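Local coordinates for protein pyocin-S2 (Pseudomonas aeruginosa, PDB 5ODW) that kills sensitive bacteria as a nuclease bacteriocin that breaks down chromosomal DNA and inhibits lipid synthesis, the piece here being its helical N-terminal part, without the nuclease, at residues 94-103 against 183-193. Sequence-based numbering, arbitrary orientation.
Sequences VSANDIRDEK and SQELENKARSL
Ile99 enters a hole formed by Leu186, Lys189, Ala190 and Leu193, a knob-into-hole fit supported by contacts from both of its branches. Its CG2, anti to the backbone N, comes within 3.8 Å of Ala190 CB and also touches the carbonyl of Leu186. The CD1 end branches off toward Lys189 and Leu193: it crosses Lys189 at about a right angle, 3.9 Å from CB of that lysine, and meets Leu193 CD2 tip to tip. Leu193 in turn covers the start of helix 96-121, its CD2 lying on Ala96 while its CD1 approaches Val94 O at 3.5 Å. Two turns away along helix 153-204, Leu186 divides its methyls, CD1 packing on Lys103 CA at 3.6 Å and CD2 against Glu102 OE1.

No hydrogen bond joins the two segments; the polar ends of Lys103 and Ser183 have their partner in Asp107. The Lys103 chain lies over Ser183, with CE 3.6 Å from Ser183 OG, and, bent at chi4 (-83°), its NZ makes a salt bridge with Asp107, which also hydrogen-bonds Ser183 OG. At the far end, Ser95 is the N-cap of helix 96-121, its OG accepting a weak bond from Asn97 N (3.4 Å).

The axes run antiparallel at 158°, 9.5 Å apart: an antiparallel helix pair with a knob-into-hole contact, within the helical N-terminal part of the pyocin, joining the start of helix 96-121 to the long helix 153-204.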
loop_
_atom_site.group_PDB
_atom_site.type_symbol
_atom_site.label_atom_id
_atom_site.label_comp_id
_atom_site.label_asym_id
_atom_site.label_seq_id
_atom_site.Cartn_x
_atom_site.Cartn_y
_atom_site.Cartn_z
ATOM N N VAL C 94 77.100 -10.822 6.723
ATOM C CA VAL C 94 78.228 -11.375 5.969
ATOM C C VAL C 94 78.637 -12.795 6.424
ATOM O O VAL C 94 78.968 -13.634 5.580
ATOM C CB VAL C 94 79.447 -10.408 5.963
ATOM C CG1 VAL C 94 79.113 -9.112 5.242
ATOM C CG2 VAL C 94 79.979 -10.139 7.376
ATOM N N SER C 95 78.652 -13.045 7.758
ATOM C CA SER C 95 79.025 -14.314 8.390
ATOM C C SER C 95 78.223 -15.499 7.824
ATOM O O SER C 95 77.133 -15.300 7.294
ATOM C CB SER C 95 78.835 -14.199 9.900
ATOM O OG SER C 95 79.178 -15.392 10.582
ATOM N N ALA C 96 78.776 -16.718 7.904
ATOM C CA ALA C 96 78.105 -17.937 7.430
ATOM C C ALA C 96 76.956 -18.258 8.376
ATOM O O ALA C 96 75.882 -18.674 7.942
ATOM C CB ALA C 96 79.090 -19.099 7.411
ATOM N N ASN C 97 77.210 -18.047 9.683
ATOM C CA ASN C 97 76.304 -18.222 10.818
ATOM C C ASN C 97 75.141 -17.234 10.670
ATOM O O ASN C 97 73.988 -17.637 10.803
ATOM C CB ASN C 97 77.093 -17.970 12.117
ATOM C CG ASN C 97 76.411 -18.403 13.381
ATOM O OD1 ASN C 97 76.650 -19.505 13.890
ATOM N ND2 ASN C 97 75.593 -17.526 13.948
ATOM N N ASP C 98 75.454 -15.967 10.311
ATOM C CA ASP C 98 74.507 -14.863 10.102
ATOM C C ASP C 98 73.610 -14.988 8.862
ATOM O O ASP C 98 72.439 -14.636 8.948
ATOM C CB ASP C 98 75.235 -13.511 10.080
ATOM C CG ASP C 98 75.401 -12.868 11.437
ATOM O OD1 ASP C 98 75.068 -13.530 12.460
ATOM O OD2 ASP C 98 75.839 -11.699 11.485
ATOM N N ILE C 99 74.163 -15.441 7.716
ATOM C CA ILE C 99 73.450 -15.669 6.451
ATOM C C ILE C 99 72.412 -16.785 6.640
ATOM O O ILE C 99 71.254 -16.610 6.251
ATOM C CB ILE C 99 74.468 -15.934 5.304
ATOM C CG1 ILE C 99 75.012 -14.596 4.769
ATOM C CG2 ILE C 99 73.890 -16.786 4.176
ATOM C CD1 ILE C 99 76.291 -14.684 3.903
ATOM N N ARG C 100 72.828 -17.906 7.268
ATOM C CA ARG C 100 71.988 -19.076 7.593
ATOM C C ARG C 100 70.887 -18.681 8.571
ATOM O O ARG C 100 69.754 -19.147 8.406
ATOM C CB ARG C 100 72.842 -20.225 8.170
ATOM C CG ARG C 100 72.098 -21.291 8.990
ATOM C CD ARG C 100 73.050 -22.243 9.713
ATOM N NE ARG C 100 73.887 -21.558 10.707
ATOM C CZ ARG C 100 73.583 -21.431 11.996
ATOM N NH1 ARG C 100 72.464 -21.957 12.477
ATOM N NH2 ARG C 100 74.397 -20.786 12.813
ATOM N N ASP C 101 71.221 -17.836 9.586
ATOM C CA ASP C 101 70.269 -17.344 10.581
ATOM C C ASP C 101 69.242 -16.420 9.918
ATOM O O ASP C 101 68.047 -16.548 10.185
ATOM C CB ASP C 101 70.993 -16.625 11.737
ATOM C CG ASP C 101 71.638 -17.517 12.785
ATOM O OD1 ASP C 101 71.134 -18.640 13.006
ATOM O OD2 ASP C 101 72.616 -17.070 13.420
ATOM N N GLU C 102 69.719 -15.519 9.031
ATOM C CA GLU C 102 68.939 -14.549 8.247
ATOM C C GLU C 102 68.000 -15.268 7.290
ATOM O O GLU C 102 66.852 -14.854 7.172
ATOM C CB GLU C 102 69.887 -13.648 7.449
ATOM C CG GLU C 102 69.332 -12.319 6.974
ATOM C CD GLU C 102 70.405 -11.436 6.351
ATOM O OE1 GLU C 102 71.405 -11.982 5.827
ATOM O OE2 GLU C 102 70.251 -10.195 6.394
ATOM N N LYS C 103 68.476 -16.341 6.610
ATOM C CA LYS C 103 67.630 -17.088 5.688
ATOM C C LYS C 103 66.403 -17.637 6.408
ATOM O O LYS C 103 65.290 -17.427 5.918
ATOM C CB LYS C 103 68.392 -18.188 4.921
ATOM C CG LYS C 103 67.589 -18.730 3.719
ATOM C CD LYS C 103 68.274 -19.886 3.014
ATOM C CE LYS C 103 67.297 -20.813 2.330
ATOM N NZ LYS C 103 66.723 -21.813 3.270
ATOM N N SER C 183 65.378 -15.109 -0.448
ATOM C CA SER C 183 65.795 -16.438 0.014
ATOM C C SER C 183 66.770 -17.089 -0.959
ATOM O O SER C 183 67.754 -17.668 -0.502
ATOM C CB SER C 183 64.592 -17.351 0.215
ATOM O OG SER C 183 64.935 -18.457 1.030
ATOM N N GLN C 184 66.522 -16.982 -2.287
ATOM C CA GLN C 184 67.405 -17.535 -3.316
ATOM C C GLN C 184 68.800 -16.907 -3.237
ATOM O O GLN C 184 69.796 -17.622 -3.133
ATOM C CB GLN C 184 66.804 -17.366 -4.717
ATOM C CG GLN C 184 66.092 -18.627 -5.224
ATOM C CD GLN C 184 66.998 -19.795 -5.614
ATOM O OE1 GLN C 184 66.551 -20.947 -5.687
ATOM N NE2 GLN C 184 68.273 -19.541 -5.924
ATOM N N GLU C 185 68.858 -15.576 -3.210
ATOM C CA GLU C 185 70.094 -14.817 -3.084
ATOM C C GLU C 185 70.883 -15.232 -1.821
ATOM O O GLU C 185 72.116 -15.310 -1.875
ATOM C CB GLU C 185 69.780 -13.312 -3.050
ATOM C CG GLU C 185 69.425 -12.719 -4.408
ATOM C CD GLU C 185 68.507 -11.506 -4.417
ATOM O OE1 GLU C 185 68.358 -10.845 -3.361
ATOM O OE2 GLU C 185 67.940 -11.212 -5.494
ATOM N N LEU C 186 70.173 -15.524 -0.704
ATOM C CA LEU C 186 70.805 -15.920 0.557
ATOM C C LEU C 186 71.612 -17.228 0.428
ATOM O O LEU C 186 72.760 -17.250 0.899
ATOM C CB LEU C 186 69.820 -15.960 1.745
ATOM C CG LEU C 186 69.280 -14.589 2.219
ATOM C CD1 LEU C 186 67.973 -14.738 2.945
ATOM C CD2 LEU C 186 70.270 -13.838 3.080
ATOM N N GLU C 187 71.034 -18.258 -0.176
ATOM C CA GLU C 187 71.726 -19.525 -0.379
ATOM C C GLU C 187 72.925 -19.334 -1.302
ATOM O O GLU C 187 73.953 -19.983 -1.143
ATOM C CB GLU C 187 70.781 -20.619 -0.884
ATOM C CG GLU C 187 69.963 -20.246 -2.104
ATOM C CD GLU C 187 68.707 -21.085 -2.224
ATOM O OE1 GLU C 187 68.444 -21.889 -1.307
ATOM O OE2 GLU C 187 67.979 -20.937 -3.227
ATOM N N ASN C 188 72.787 -18.448 -2.283
ATOM C CA ASN C 188 73.876 -18.197 -3.213
ATOM C C ASN C 188 75.091 -17.687 -2.454
ATOM O O ASN C 188 76.207 -18.133 -2.698
ATOM C CB ASN C 188 73.474 -17.125 -4.226
ATOM C CG ASN C 188 72.445 -17.610 -5.223
ATOM O OD1 ASN C 188 71.980 -18.745 -5.155
ATOM N ND2 ASN C 188 72.087 -16.745 -6.160
ATOM N N LYS C 189 74.875 -16.752 -1.535
ATOM C CA LYS C 189 75.967 -16.229 -0.736
ATOM C C LYS C 189 76.533 -17.340 0.135
ATOM O O LYS C 189 77.743 -17.499 0.250
ATOM C CB LYS C 189 75.483 -15.082 0.145
ATOM C CG LYS C 189 75.237 -13.775 -0.587
ATOM C CD LYS C 189 74.856 -12.684 0.398
ATOM C CE LYS C 189 74.551 -11.370 -0.299
ATOM N NZ LYS C 189 74.161 -10.313 0.675
ATOM N N ALA C 190 75.639 -18.125 0.725
ATOM C CA ALA C 190 76.030 -19.232 1.594
ATOM C C ALA C 190 76.882 -20.272 0.896
ATOM O O ALA C 190 77.928 -20.652 1.442
ATOM C CB ALA C 190 74.808 -19.879 2.211
ATOM N N ARG C 191 76.449 -20.717 -0.324
ATOM C CA ARG C 191 77.121 -21.716 -1.173
ATOM C C ARG C 191 78.544 -21.287 -1.518
ATOM O O ARG C 191 79.478 -22.041 -1.255
ATOM C CB ARG C 191 76.315 -21.963 -2.454
ATOM C CG ARG C 191 75.168 -22.957 -2.281
ATOM C CD ARG C 191 75.461 -24.270 -2.980
ATOM N NE ARG C 191 74.697 -24.425 -4.219
ATOM C CZ ARG C 191 75.030 -25.254 -5.204
ATOM N NH1 ARG C 191 76.136 -25.990 -5.121
ATOM N NH2 ARG C 191 74.268 -25.345 -6.289
ATOM N N SER C 192 78.698 -20.043 -2.043
ATOM C CA SER C 192 79.965 -19.405 -2.433
ATOM C C SER C 192 80.901 -19.078 -1.252
ATOM O O SER C 192 82.129 -19.089 -1.410
ATOM C CB SER C 192 79.693 -18.142 -3.245
ATOM O OG SER C 192 78.959 -17.205 -2.480
ATOM N N LEU C 193 80.272 -18.737 -0.129
ATOM C CA LEU C 193 80.917 -18.461 1.144
ATOM C C LEU C 193 81.544 -19.728 1.726
ATOM O O LEU C 193 82.653 -19.695 2.254
ATOM C CB LEU C 193 79.877 -17.911 2.119
ATOM C CG LEU C 193 80.297 -17.213 3.408
ATOM C CD1 LEU C 193 80.472 -15.728 3.147
ATOM C CD2 LEU C 193 79.219 -17.421 4.457
#